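Local coordinates for protein integrase (Bovine immunodeficiency virus, PDB 3KKS) that probably inserts viral DNA into host DNA during retroviral infection, this fragment being the catalytic core domain, at residues 8-13 with 97-102. Sequence-based numbering, arbitrary orientation.
Sequences DNTHWN and RAHRDL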
loop_
_atom_site.group_PDB
_atom_site.type_symbol
_atom_site.label_atom_id
_atom_site.label_comp_id
_atom_site.label_asym_id
_atom_site.label_seq_id
_atom_site.Cartn_x
_atom_site.Cartn_y
_atom_site.Cartn_z
ATOM N N ASP A 8 -5.658 2.780 -0.259
ATOM C CA ASP A 8 -6.974 2.684 -0.869
ATOM C C ASP A 8 -7.458 1.255 -0.693
ATOM O O ASP A 8 -6.666 0.332 -0.496
ATOM C CB ASP A 8 -6.911 2.994 -2.370
ATOM C CG ASP A 8 -6.694 4.467 -2.659
ATOM O OD1 ASP A 8 -7.590 5.278 -2.319
ATOM O OD2 ASP A 8 -5.632 4.816 -3.230
ATOM N N ASN A 9 -8.770 1.086 -0.742
ATOM C CA ASN A 9 -9.366 -0.226 -0.642
ATOM C C ASN A 9 -9.767 -0.574 -2.056
ATOM O O ASN A 9 -10.224 0.288 -2.803
ATOM C CB ASN A 9 -10.600 -0.197 0.253
ATOM C CG ASN A 9 -10.246 -0.032 1.704
ATOM O OD1 ASN A 9 -9.363 -0.716 2.214
ATOM N ND2 ASN A 9 -10.937 0.872 2.386
ATOM N N THR A 10 -9.570 -1.827 -2.437
ATOM C CA THR A 10 -9.947 -2.248 -3.771
ATOM C C THR A 10 -10.654 -3.574 -3.661
ATOM O O THR A 10 -10.732 -4.166 -2.587
ATOM C CB THR A 10 -8.731 -2.439 -4.685
ATOM O OG1 THR A 10 -7.924 -3.511 -4.185
ATOM C CG2 THR A 10 -7.909 -1.173 -4.742
ATOM N N HIS A 11 -11.164 -4.038 -4.789
ATOM C CA HIS A 11 -11.857 -5.304 -4.838
ATOM C C HIS A 11 -11.285 -6.167 -5.930
ATOM O O HIS A 11 -10.941 -5.707 -7.011
ATOM C CB HIS A 11 -13.344 -5.097 -5.107
ATOM C CG HIS A 11 -14.029 -4.272 -4.075
ATOM N ND1 HIS A 11 -14.816 -4.815 -3.082
ATOM C CD2 HIS A 11 -13.999 -2.935 -3.843
ATOM C CE1 HIS A 11 -15.235 -3.854 -2.282
ATOM N NE2 HIS A 11 -14.756 -2.706 -2.719
ATOM N N TRP A 12 -11.199 -7.440 -5.604
ATOM C CA TRP A 12 -10.724 -8.475 -6.493
ATOM C C TRP A 12 -11.765 -9.550 -6.230
ATOM O O TRP A 12 -11.694 -10.239 -5.223
ATOM C CB TRP A 12 -9.355 -8.931 -6.045
ATOM C CG TRP A 12 -8.890 -10.041 -6.867
ATOM C CD1 TRP A 12 -8.739 -11.331 -6.494
ATOM C CD2 TRP A 12 -8.480 -9.946 -8.220
ATOM N NE1 TRP A 12 -8.239 -12.061 -7.541
ATOM C CE2 TRP A 12 -8.069 -11.233 -8.615
ATOM C CE3 TRP A 12 -8.410 -8.892 -9.140
ATOM C CZ2 TRP A 12 -7.595 -11.501 -9.902
ATOM C CZ3 TRP A 12 -7.933 -9.155 -10.437
ATOM C CH2 TRP A 12 -7.528 -10.454 -10.798
ATOM N N ASN A 13 -12.755 -9.647 -7.115
ATOM C CA ASN A 13 -13.875 -10.566 -6.942
ATOM C C ASN A 13 -14.565 -10.174 -5.656
ATOM O O ASN A 13 -14.722 -8.994 -5.390
ATOM C CB ASN A 13 -13.395 -12.001 -6.897
ATOM C CG ASN A 13 -12.586 -12.334 -8.095
ATOM O OD1 ASN A 13 -12.875 -11.850 -9.190
ATOM N ND2 ASN A 13 -11.554 -13.148 -7.914
ATOM N N ARG A 97 -0.557 3.006 -11.543
ATOM C CA ARG A 97 0.149 1.912 -12.192
ATOM C C ARG A 97 0.303 0.706 -11.260
ATOM O O ARG A 97 0.139 -0.436 -11.685
ATOM C CB ARG A 97 1.524 2.382 -12.664
ATOM C CG ARG A 97 2.349 1.291 -13.323
ATOM C CD ARG A 97 3.676 1.819 -13.868
ATOM N NE ARG A 97 4.442 2.544 -12.855
ATOM C CZ ARG A 97 5.732 2.345 -12.596
ATOM N NH1 ARG A 97 6.331 3.062 -11.654
ATOM N NH2 ARG A 97 6.421 1.423 -13.261
ATOM N N ALA A 98 0.614 0.958 -9.993
ATOM C CA ALA A 98 0.783 -0.123 -9.025
ATOM C C ALA A 98 -0.494 -0.944 -8.860
ATOM O O ALA A 98 -0.441 -2.167 -8.813
ATOM C CB ALA A 98 1.223 0.443 -7.667
ATOM N N HIS A 99 -1.639 -0.280 -8.764
ATOM C CA HIS A 99 -2.903 -0.997 -8.604
ATOM C C HIS A 99 -3.197 -1.864 -9.816
ATOM O O HIS A 99 -3.746 -2.956 -9.692
ATOM C CB HIS A 99 -4.059 -0.016 -8.389
ATOM C CG HIS A 99 -4.185 0.466 -6.978
ATOM N ND1 HIS A 99 -5.227 0.089 -6.157
ATOM C CD2 HIS A 99 -3.396 1.275 -6.238
ATOM C CE1 HIS A 99 -5.073 0.650 -4.970
ATOM N NE2 HIS A 99 -3.970 1.375 -4.992
ATOM N N ARG A 100 -2.830 -1.363 -10.988
ATOM C CA ARG A 100 -3.042 -2.076 -12.242
ATOM C C ARG A 100 -2.118 -3.288 -12.291
ATOM O O ARG A 100 -2.551 -4.400 -12.576
ATOM C CB ARG A 100 -2.753 -1.130 -13.416
ATOM C CG ARG A 100 -3.304 -1.573 -14.752
ATOM C CD ARG A 100 -2.444 -2.644 -15.388
ATOM N NE ARG A 100 -1.054 -2.217 -15.545
ATOM C CZ ARG A 100 -0.670 -1.115 -16.188
ATOM N NH1 ARG A 100 -1.572 -0.313 -16.741
ATOM N NH2 ARG A 100 0.623 -0.815 -16.280
ATOM N N ASP A 101 -0.844 -3.061 -11.996
ATOM C CA ASP A 101 0.148 -4.126 -11.999
ATOM C C ASP A 101 -0.181 -5.196 -10.958
ATOM O O ASP A 101 0.076 -6.379 -11.168
ATOM C CB ASP A 101 1.534 -3.541 -11.720
ATOM C CG ASP A 101 2.047 -2.690 -12.864
ATOM O OD1 ASP A 101 3.099 -2.041 -12.702
ATOM O OD2 ASP A 101 1.399 -2.675 -13.929
ATOM N N LEU A 102 -0.745 -4.774 -9.833
ATOM C CA LEU A 102 -1.104 -5.699 -8.775
ATOM C C LEU A 102 -2.229 -6.595 -9.262
ATOM O O LEU A 102 -2.223 -7.807 -9.029
ATOM C CB LEU A 102 -1.562 -4.936 -7.527
ATOM C CG LEU A 102 -1.874 -5.812 -6.314
ATOM C CD1 LEU A 102 -0.602 -6.508 -5.871
ATOM C CD2 LEU A 102 -2.451 -4.969 -5.175
#
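Thr10 OG1 is hydrogen-bonded to Ile17 O of the neighbouring antiparallel strand, and the methyl of the same residue meets His99. The contact belongs to the RNase H-like fold of retroviral integrases. It joins strand 4-12, central in the sheet, to helix 89-109, with Thr10 CA and His99 CA 8.6 Å apart. Thr10 CG2 lies at the edge of the imidazole, in the ring plane. Thr10 CG2 is 3.3 Å from His99 ND1, a close van der Waals contact, and about as near to His99 CE1. Thr10 chi1 is 64°, which sets OG1 between the backbone N and the carbonyl carbon and leaves CG2 beside the backbone N. His99 CG is anti to its own carbonyl carbon (chi1 -82°), and the ring reaches out to the strand. Val19 also touches the His99 side chain. Asp8 OD1 lies close to Asp60 OD2, consistent with the acidic cluster of the active site in this family. On the helix, Arg100 NE forms a salt bridge with Asp101 OD2 at 3.0 Å. Asp8 adds a looser contact to the same imidazole, with Asp8 CB approaching His99 CE1 obliquely at 4.0 Å.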